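Local coordinates for diaminopimelate decarboxylase (Aquifex aeolicus, PDB 2P3E), which probably catalyses the decarboxylation of meso-diaminopimelate to L-lysine, the last step of lysine biosynthesis, with pyridoxal 5'-phosphate as cofactor, at residues Glu123-Val129 and Lys147-Ile153; Glu197-Cys203 and Ile236-Gly242. One frame throughout, in Å; residues are numbered along the deposited sequence.

Contact 1 of 2, residues Glu123-Val129 and Lys147-Ile153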
ATOM      1  N   GLU B 123     -29.211 -10.576   3.783  1.00 18.88           N
ATOM      2  CA  GLU B 123     -30.201  -9.781   4.533  1.00 19.38           C
ATOM      3  C   GLU B 123     -29.542  -8.844   5.574  1.00 18.31           C
ATOM      4  O   GLU B 123     -29.905  -8.840   6.751  1.00 17.64           O
ATOM      5  CB  GLU B 123     -31.256 -10.698   5.183  1.00 19.49           C
ATOM      6  CG  GLU B 123     -32.104 -11.478   4.176  1.00 22.95           C
ATOM      7  CD  GLU B 123     -33.269 -10.665   3.567  1.00 29.06           C
ATOM      8  OE1 GLU B 123     -33.414  -9.442   3.819  1.00 30.16           O
ATOM      9  OE2 GLU B 123     -34.066 -11.266   2.824  1.00 31.08           O
ATOM     10  N   ILE B 124     -28.564  -8.055   5.132  1.00 17.54           N
ATOM     11  CA  ILE B 124     -27.865  -7.139   6.050  1.00 16.93           C
ATOM     12  C   ILE B 124     -28.858  -6.076   6.534  1.00 16.83           C
ATOM     13  O   ILE B 124     -29.917  -5.905   5.918  1.00 17.14           O
ATOM     14  CB  ILE B 124     -26.608  -6.492   5.407  1.00 17.22           C
ATOM     15  CG1 ILE B 124     -26.993  -5.649   4.185  1.00 17.74           C
ATOM     16  CG2 ILE B 124     -25.564  -7.571   5.066  1.00 15.11           C
ATOM     17  CD1 ILE B 124     -25.930  -4.645   3.768  1.00 18.42           C
ATOM     18  N   LEU B 125     -28.525  -5.384   7.623  1.00 16.27           N
ATOM     19  CA  LEU B 125     -29.427  -4.410   8.241  1.00 15.75           C
ATOM     20  C   LEU B 125     -29.807  -3.297   7.262  1.00 16.18           C
ATOM     21  O   LEU B 125     -30.996  -2.983   7.082  1.00 14.88           O
ATOM     22  CB  LEU B 125     -28.808  -3.833   9.524  1.00 15.52           C
ATOM     23  CG  LEU B 125     -29.661  -2.856  10.341  1.00 17.41           C
ATOM     24  CD1 LEU B 125     -30.992  -3.502  10.832  1.00 16.83           C
ATOM     25  CD2 LEU B 125     -28.863  -2.327  11.525  1.00 15.65           C
ATOM     26  N   MET B 126     -28.795  -2.741   6.596  1.00 15.62           N
ATOM     27  CA  MET B 126     -28.984  -1.549   5.809  1.00 15.87           C
ATOM     28  C   MET B 126     -27.830  -1.309   4.833  1.00 15.88           C
ATOM     29  O   MET B 126     -26.663  -1.429   5.209  1.00 14.52           O
ATOM     30  CB  MET B 126     -29.083  -0.374   6.781  1.00 16.69           C
ATOM     31  CG  MET B 126     -29.526   0.940   6.221  1.00 16.15           C
ATOM     32  SD  MET B 126     -30.009   1.972   7.610  1.00 17.08           S
ATOM     33  CE  MET B 126     -28.462   2.675   8.211  1.00 16.55           C
ATOM     34  N   PHE B 127     -28.181  -0.965   3.594  1.00 15.14           N
ATOM     35  CA  PHE B 127     -27.248  -0.381   2.629  1.00 15.72           C
ATOM     36  C   PHE B 127     -27.240   1.147   2.760  1.00 15.70           C
ATOM     37  O   PHE B 127     -28.300   1.806   2.662  1.00 15.74           O
ATOM     38  CB  PHE B 127     -27.652  -0.741   1.200  1.00 15.76           C
ATOM     39  CG  PHE B 127     -27.502  -2.195   0.872  1.00 15.98           C
ATOM     40  CD1 PHE B 127     -26.327  -2.676   0.298  1.00 15.43           C
ATOM     41  CD2 PHE B 127     -28.530  -3.095   1.168  1.00 18.05           C
ATOM     42  CE1 PHE B 127     -26.190  -4.043   0.005  1.00 14.80           C
ATOM     43  CE2 PHE B 127     -28.403  -4.460   0.876  1.00 16.49           C
ATOM     44  CZ  PHE B 127     -27.239  -4.928   0.292  1.00 15.67           C
ATOM     45  N   ASN B 128     -26.060   1.709   3.000  1.00 15.52           N
ATOM     46  CA  ASN B 128     -25.875   3.158   2.949  1.00 15.53           C
ATOM     47  C   ASN B 128     -25.487   3.558   1.537  1.00 16.96           C
ATOM     48  O   ASN B 128     -24.336   3.387   1.104  1.00 15.97           O
ATOM     49  CB  ASN B 128     -24.864   3.640   4.005  1.00 15.11           C
ATOM     50  CG  ASN B 128     -25.366   3.420   5.416  1.00 16.14           C
ATOM     51  OD1 ASN B 128     -26.557   3.610   5.697  1.00 17.84           O
ATOM     52  ND2 ASN B 128     -24.474   3.025   6.312  1.00 15.44           N
ATOM     53  N   VAL B 129     -26.482   4.087   0.825  1.00 17.62           N
ATOM     54  CA  VAL B 129     -26.426   4.257  -0.599  1.00 19.47           C
ATOM     55  C   VAL B 129     -25.725   5.555  -0.983  1.00 20.36           C
ATOM     56  O   VAL B 129     -25.987   6.629  -0.416  1.00 20.61           O
ATOM     57  CB  VAL B 129     -27.847   4.135  -1.249  1.00 19.15           C
ATOM     58  CG1 VAL B 129     -27.793   4.440  -2.709  1.00 20.92           C
ATOM     59  CG2 VAL B 129     -28.403   2.713  -1.065  1.00 20.99           C
ATOM     60  N   LYS B 147     -36.144 -10.706  -2.862  1.00 27.51           N
ATOM     61  CA  LYS B 147     -35.895 -10.181  -1.524  1.00 27.18           C
ATOM     62  C   LYS B 147     -36.119  -8.667  -1.522  1.00 26.16           C
ATOM     63  O   LYS B 147     -36.363  -8.062  -2.567  1.00 25.81           O
ATOM     64  CB  LYS B 147     -34.467 -10.507  -1.063  1.00 27.40           C
ATOM     65  CG  LYS B 147     -34.237 -11.960  -0.646  1.00 29.55           C
ATOM     66  CD  LYS B 147     -33.032 -12.071   0.280  1.00 31.87           C
ATOM     67  CE  LYS B 147     -32.413 -13.455   0.290  1.00 33.48           C
ATOM     68  NZ  LYS B 147     -33.391 -14.568   0.374  1.00 36.17           N
ATOM     69  N   LYS B 148     -36.059  -8.077  -0.333  1.00 25.17           N
ATOM     70  CA  LYS B 148     -36.017  -6.627  -0.196  1.00 24.56           C
ATOM     71  C   LYS B 148     -34.619  -6.188   0.245  1.00 23.01           C
ATOM     72  O   LYS B 148     -33.968  -6.883   1.032  1.00 23.52           O
ATOM     73  CB  LYS B 148     -37.034  -6.156   0.847  1.00 25.57           C
ATOM     74  CG  LYS B 148     -38.486  -6.495   0.540  1.00 27.28           C
ATOM     75  CD  LYS B 148     -38.987  -5.824  -0.717  1.00 31.00           C
ATOM     76  CE  LYS B 148     -40.499  -6.036  -0.887  1.00 33.16           C
ATOM     77  NZ  LYS B 148     -41.231  -4.926  -0.218  1.00 35.37           N
ATOM     78  N   ALA B 149     -34.162  -5.053  -0.280  1.00 21.17           N
ATOM     79  CA  ALA B 149     -32.939  -4.402   0.214  1.00 20.29           C
ATOM     80  C   ALA B 149     -33.331  -3.200   1.056  1.00 19.59           C
ATOM     81  O   ALA B 149     -34.031  -2.316   0.581  1.00 19.63           O
ATOM     82  CB  ALA B 149     -32.036  -3.980  -0.938  1.00 19.83           C
ATOM     83  N   ARG B 150     -32.882  -3.180   2.308  1.00 19.19           N
ATOM     84  CA  ARG B 150     -33.138  -2.065   3.209  1.00 18.90           C
ATOM     85  C   ARG B 150     -32.089  -0.979   2.985  1.00 18.48           C
ATOM     86  O   ARG B 150     -30.885  -1.263   2.968  1.00 17.86           O
ATOM     87  CB  ARG B 150     -33.116  -2.537   4.661  1.00 18.67           C
ATOM     88  CG  ARG B 150     -34.376  -3.258   5.122  1.00 21.50           C
ATOM     89  CD  ARG B 150     -34.118  -3.938   6.461  1.00 24.17           C
ATOM     90  NE  ARG B 150     -33.104  -4.979   6.292  1.00 25.78           N
ATOM     91  CZ  ARG B 150     -33.370  -6.233   5.931  1.00 28.08           C
ATOM     92  NH1 ARG B 150     -34.627  -6.613   5.715  1.00 28.29           N
ATOM     93  NH2 ARG B 150     -32.380  -7.108   5.781  1.00 26.90           N
ATOM     94  N   ILE B 151     -32.535   0.259   2.801  1.00 17.79           N
ATOM     95  CA  ILE B 151     -31.622   1.341   2.449  1.00 17.25           C
ATOM     96  C   ILE B 151     -31.682   2.593   3.343  1.00 17.41           C
ATOM     97  O   ILE B 151     -32.713   2.916   3.974  1.00 16.32           O
ATOM     98  CB  ILE B 151     -31.802   1.793   0.965  1.00 17.61           C
ATOM     99  CG1 ILE B 151     -33.185   2.419   0.777  1.00 18.35           C
ATOM    100  CG2 ILE B 151     -31.550   0.618  -0.024  1.00 16.29           C
ATOM    101  CD1 ILE B 151     -33.229   3.454  -0.346  1.00 23.08           C
ATOM    102  N   ALA B 152     -30.544   3.285   3.361  1.00 17.10           N
ATOM    103  CA  ALA B 152     -30.433   4.658   3.821  1.00 16.85           C
ATOM    104  C   ALA B 152     -29.736   5.426   2.720  1.00 16.64           C
ATOM    105  O   ALA B 152     -28.954   4.855   1.959  1.00 16.16           O
ATOM    106  CB  ALA B 152     -29.604   4.718   5.089  1.00 16.60           C
ATOM    107  N   ILE B 153     -29.985   6.728   2.640  1.00 16.35           N
ATOM    108  CA  ILE B 153     -29.189   7.576   1.753  1.00 16.77           C
ATOM    109  C   ILE B 153     -28.051   8.188   2.574  1.00 16.96           C
ATOM    110  O   ILE B 153     -28.279   8.688   3.689  1.00 15.05           O
ATOM    111  CB  ILE B 153     -30.042   8.708   1.073  1.00 16.72           C
ATOM    112  CG1 ILE B 153     -31.187   8.119   0.222  1.00 17.07           C
ATOM    113  CG2 ILE B 153     -29.154   9.641   0.213  1.00 18.34           C
ATOM    114  CD1 ILE B 153     -30.745   7.165  -0.843  1.00 18.21           C
TER
HETATM  115  O   HOH W   1     -36.105  -9.532   2.054  1.00 33.20           O
HETATM  116  O   HOH W   2     -31.001  -5.327   3.158  1.00 19.90           O
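Glu123 closes helix 113-121 in a Schellman motif and turns its carboxylate to Arg150 in a salt bridge, OE1 to NH2 at 3.2 Å, through the lone pair of OE1 that faces away from OE2; the two flat groups are nearly coplanar. Ile124 O takes a straighter bond from Arg150 NH2 (2.7 Å, 162°), and Leu125 O accepts from Arg150 NE at 3.0 Å. Both donors lie above their carbonyl planes, yet both oxygens sit in the guanidinium plane. The bend at chi3 (-64°) brings the guanidinium to this turn, where bonds from NE and NH2 fix its rotation. A water also bridges Ile124 O and Arg150 N. From Met126 on, the chain is a strand parallel to 149-153, the two joined right-handedly through helix 132-145 as a beta-alpha-beta unit of the PLP-binding TIM barrel. Met126 lays SD against Ala152 CB at 3.7 Å, on the barrel's inner face. Phe127 N donates to Arg150 O and Phe127 O accepts from Ala152 N, while its ring points outward, with Ile124 CD1 over one face. Asn128 OD1, inward again, is buried against Ala152 CB (3.3 Å) without a polar partner. Val129 N bonds Ala152 O, and Val129 CG2 meets Ile151 CG2 at 3.9 Å.

Contact 2 of 2, residues Glu197-Cys203 and Ile236-Gly242; sequences EIVGIHC and IKYLDIG
Val199 lies near the N-terminal end of this strand pair: its carbonyl oxygen takes a bond from Tyr238 N at 2.9 Å and a weak one from Lys237 N, two donors on one acceptor. Its side chain lies alongside Tyr238 and points the same way. With CG1 anti to the carbonyl carbon (chi1 -60°), CG2 falls between the backbone N and that carbon, at the ring edge in plane, 3.9 Å from Tyr238 CD2; Lys237 CB covers part of one ring face. Ile201, the next large contributor, lies on the other side of the sheet. Its CD1 runs beside Leu239 CD2 at 3.7 Å, while the Ile201 and Ile236 side chains cross at about a right angle, Ile201 CG1 4.0 Å from Ile236 CG2. On its two sides along the chain the backbone bonds alternate, Ile201 N to Tyr238 O and Asp240 N to Ile201 O. Helix 214-231 joins the strands, making another beta-alpha-beta unit of the TIM barrel, with Tyr238 and Asp240 inside and Ile201 and Leu239 outside. Ile236 packs CD1 on Ile198 CG2 at 3.9 Å. Toward the C-terminal end, His202 and Asp240 lie side by side; His202 CD2 is 3.3 Å from Asp240 CG, ring and carboxylate planes 68° apart. Asp240 OD1 accepts from Gly242 N at 3.2 Å in an Asx turn, and His202 NE2 is hydrogen-bonded to Glu279 OE1, of a residue that probably binds the cofactor.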
ATOM      1  N   GLU B 197     -36.600  -1.130   0.623  1.00 21.28           N
ATOM      2  CA  GLU B 197     -37.310  -0.675   1.794  1.00 21.29           C
ATOM      3  C   GLU B 197     -36.479   0.437   2.444  1.00 20.83           C
ATOM      4  O   GLU B 197     -35.369   0.187   2.962  1.00 18.96           O
ATOM      5  CB  GLU B 197     -37.486  -1.846   2.750  1.00 22.02           C
ATOM      6  CG  GLU B 197     -38.307  -1.525   3.977  1.00 27.00           C
ATOM      7  CD  GLU B 197     -38.352  -2.685   4.948  1.00 32.78           C
ATOM      8  OE1 GLU B 197     -37.984  -3.821   4.541  1.00 35.69           O
ATOM      9  OE2 GLU B 197     -38.752  -2.456   6.116  1.00 35.29           O
ATOM     10  N   ILE B 198     -37.014   1.655   2.411  1.00 19.90           N
ATOM     11  CA  ILE B 198     -36.352   2.815   3.022  1.00 20.20           C
ATOM     12  C   ILE B 198     -36.460   2.766   4.537  1.00 19.69           C
ATOM     13  O   ILE B 198     -37.564   2.867   5.082  1.00 20.11           O
ATOM     14  CB  ILE B 198     -36.976   4.132   2.516  1.00 20.67           C
ATOM     15  CG1 ILE B 198     -36.789   4.241   1.003  1.00 21.52           C
ATOM     16  CG2 ILE B 198     -36.385   5.340   3.273  1.00 21.54           C
ATOM     17  CD1 ILE B 198     -37.667   5.312   0.346  1.00 24.77           C
ATOM     18  N   VAL B 199     -35.328   2.607   5.216  1.00 18.44           N
ATOM     19  CA  VAL B 199     -35.314   2.447   6.684  1.00 17.84           C
ATOM     20  C   VAL B 199     -34.390   3.417   7.437  1.00 17.19           C
ATOM     21  O   VAL B 199     -34.436   3.488   8.669  1.00 17.02           O
ATOM     22  CB  VAL B 199     -34.936   1.000   7.143  1.00 17.64           C
ATOM     23  CG1 VAL B 199     -35.939  -0.054   6.601  1.00 18.99           C
ATOM     24  CG2 VAL B 199     -33.506   0.643   6.746  1.00 16.61           C
ATOM     25  N   GLY B 200     -33.544   4.137   6.715  1.00 16.85           N
ATOM     26  CA  GLY B 200     -32.542   4.935   7.399  1.00 16.82           C
ATOM     27  C   GLY B 200     -32.089   6.216   6.754  1.00 15.97           C
ATOM     28  O   GLY B 200     -32.470   6.541   5.630  1.00 16.20           O
ATOM     29  N   ILE B 201     -31.260   6.939   7.504  1.00 16.11           N
ATOM     30  CA  ILE B 201     -30.497   8.084   7.010  1.00 15.48           C
ATOM     31  C   ILE B 201     -29.079   7.858   7.500  1.00 15.29           C
ATOM     32  O   ILE B 201     -28.886   7.389   8.625  1.00 15.14           O
ATOM     33  CB  ILE B 201     -30.998   9.445   7.594  1.00 15.34           C
ATOM     34  CG1 ILE B 201     -32.475   9.681   7.258  1.00 15.56           C
ATOM     35  CG2 ILE B 201     -30.070  10.612   7.148  1.00 14.49           C
ATOM     36  CD1 ILE B 201     -33.117  10.809   8.053  1.00 16.18           C
ATOM     37  N   HIS B 202     -28.098   8.181   6.664  1.00 15.44           N
ATOM     38  CA  HIS B 202     -26.694   8.000   7.044  1.00 16.60           C
ATOM     39  C   HIS B 202     -25.907   9.290   6.837  1.00 17.38           C
ATOM     40  O   HIS B 202     -26.095   9.990   5.830  1.00 16.85           O
ATOM     41  CB  HIS B 202     -26.056   6.863   6.228  1.00 16.57           C
ATOM     42  CG  HIS B 202     -24.591   6.657   6.502  1.00 17.30           C
ATOM     43  ND1 HIS B 202     -23.575   6.686   5.592  1.00 20.93           N
ATOM     44  CD2 HIS B 202     -24.007   6.367   7.706  1.00 19.42           C
ATOM     45  CE1 HIS B 202     -22.413   6.431   6.241  1.00 20.45           C
ATOM     46  NE2 HIS B 202     -22.678   6.236   7.522  1.00 21.53           N
ATOM     47  N   CYS B 203     -25.042   9.606   7.791  1.00 17.74           N
ATOM     48  CA  CYS B 203     -23.995  10.596   7.544  1.00 20.34           C
ATOM     49  C   CYS B 203     -22.668  10.123   8.114  1.00 20.74           C
ATOM     50  O   CYS B 203     -22.621   9.455   9.139  1.00 21.28           O
ATOM     51  CB  CYS B 203     -24.381  11.971   8.096  1.00 20.25           C
ATOM     52  SG  CYS B 203     -24.437  12.082   9.899  1.00 24.46           S
ATOM     53  N   ILE B 236     -38.498   6.014   9.111  1.00 21.08           N
ATOM     54  CA  ILE B 236     -37.060   6.019   9.347  1.00 20.29           C
ATOM     55  C   ILE B 236     -36.785   5.353  10.688  1.00 19.66           C
ATOM     56  O   ILE B 236     -36.946   5.966  11.754  1.00 19.53           O
ATOM     57  CB  ILE B 236     -36.450   7.463   9.253  1.00 20.39           C
ATOM     58  CG1 ILE B 236     -36.813   8.162   7.930  1.00 20.04           C
ATOM     59  CG2 ILE B 236     -34.921   7.450   9.443  1.00 20.37           C
ATOM     60  CD1 ILE B 236     -36.447   7.399   6.622  1.00 21.30           C
ATOM     61  N   LYS B 237     -36.371   4.086  10.615  1.00 18.77           N
ATOM     62  CA  LYS B 237     -36.079   3.282  11.797  1.00 18.23           C
ATOM     63  C   LYS B 237     -34.679   3.541  12.363  1.00 17.73           C
ATOM     64  O   LYS B 237     -34.475   3.407  13.572  1.00 17.58           O
ATOM     65  CB  LYS B 237     -36.233   1.793  11.470  1.00 18.41           C
ATOM     66  CG  LYS B 237     -37.619   1.381  11.007  1.00 19.99           C
ATOM     67  CD  LYS B 237     -37.576  -0.064  10.478  1.00 23.65           C
ATOM     68  CE  LYS B 237     -38.930  -0.516   9.919  1.00 28.04           C
ATOM     69  NZ  LYS B 237     -39.988  -0.541  10.969  1.00 27.91           N
ATOM     70  N   TYR B 238     -33.731   3.922  11.489  1.00 17.05           N
ATOM     71  CA  TYR B 238     -32.303   4.068  11.866  1.00 16.53           C
ATOM     72  C   TYR B 238     -31.687   5.403  11.453  1.00 16.08           C
ATOM     73  O   TYR B 238     -31.911   5.893  10.354  1.00 16.46           O
ATOM     74  CB  TYR B 238     -31.439   2.932  11.284  1.00 16.34           C
ATOM     75  CG  TYR B 238     -32.035   1.575  11.547  1.00 17.36           C
ATOM     76  CD1 TYR B 238     -31.924   0.968  12.807  1.00 19.05           C
ATOM     77  CD2 TYR B 238     -32.727   0.911  10.553  1.00 18.35           C
ATOM     78  CE1 TYR B 238     -32.506  -0.286  13.062  1.00 19.51           C
ATOM     79  CE2 TYR B 238     -33.300  -0.335  10.789  1.00 19.46           C
ATOM     80  CZ  TYR B 238     -33.199  -0.911  12.045  1.00 20.07           C
ATOM     81  OH  TYR B 238     -33.792  -2.143  12.250  1.00 23.04           O
ATOM     82  N   LEU B 239     -30.913   5.969  12.361  1.00 16.09           N
ATOM     83  CA  LEU B 239     -30.092   7.131  12.074  1.00 16.24           C
ATOM     84  C   LEU B 239     -28.662   6.731  12.359  1.00 16.00           C
ATOM     85  O   LEU B 239     -28.254   6.593  13.514  1.00 16.12           O
ATOM     86  CB  LEU B 239     -30.486   8.325  12.937  1.00 16.37           C
ATOM     87  CG  LEU B 239     -31.900   8.879  12.727  0.80 18.02           C
ATOM     88  CD1 LEU B 239     -32.119  10.077  13.654  0.50 17.53           C
ATOM     89  CD2 LEU B 239     -32.166   9.248  11.260  1.00 18.94           C
ATOM     90  N   ASP B 240     -27.924   6.510  11.281  1.00 15.69           N
ATOM     91  CA  ASP B 240     -26.535   6.098  11.349  1.00 16.06           C
ATOM     92  C   ASP B 240     -25.673   7.366  11.220  1.00 16.02           C
ATOM     93  O   ASP B 240     -25.556   7.937  10.137  1.00 14.72           O
ATOM     94  CB  ASP B 240     -26.260   5.083  10.216  1.00 15.77           C
ATOM     95  CG  ASP B 240     -24.856   4.507  10.258  1.00 16.93           C
ATOM     96  OD1 ASP B 240     -23.952   5.124  10.861  1.00 14.43           O
ATOM     97  OD2 ASP B 240     -24.664   3.430   9.653  1.00 17.29           O
ATOM     98  N   ILE B 241     -25.069   7.788  12.329  1.00 15.75           N
ATOM     99  CA  ILE B 241     -24.376   9.067  12.358  1.00 17.23           C
ATOM    100  C   ILE B 241     -22.863   8.927  12.151  1.00 17.73           C
ATOM    101  O   ILE B 241     -22.116   9.883  12.321  1.00 18.11           O
ATOM    102  CB  ILE B 241     -24.748   9.900  13.606  1.00 17.14           C
ATOM    103  CG1 ILE B 241     -24.419   9.142  14.897  1.00 17.95           C
ATOM    104  CG2 ILE B 241     -26.244  10.219  13.583  1.00 18.40           C
ATOM    105  CD1 ILE B 241     -24.487  10.023  16.168  1.00 19.89           C
ATOM    106  N   GLY B 242     -22.427   7.733  11.774  1.00 17.97           N
ATOM    107  CA  GLY B 242     -21.062   7.540  11.291  1.00 18.82           C
ATOM    108  C   GLY B 242     -20.027   7.346  12.373  1.00 18.75           C
ATOM    109  O   GLY B 242     -20.355   7.139  13.561  1.00 18.34           O
TER

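Contacts 1 and 2 belong to beta-alpha-beta units of one parallel barrel, separated by the unit from strand 149-156 through helix 183-191 to strand 196-202; their centres are about 9 Å apart. Probable hydrogen bonds join Ala149 O to Glu197 N and Ile151 N to Glu197 O, both at 2.8 Å. Inside the barrel, Asn128 OD1 packs against His202 CB at 3.3 Å, and Asn128 ND2 lies 3.4 Å from Asp240 OD2. At their nearest atoms, the Asn128 and Asp240 side chains are about 4 Å and 3 Å from that of Glu279, which probably binds the cofactor; its carboxylate and that of Asp240 are like charges. The same measure is about 11 Å from Asn128 to Lys65, probably the cofactor-bearing lysine, unmodified here.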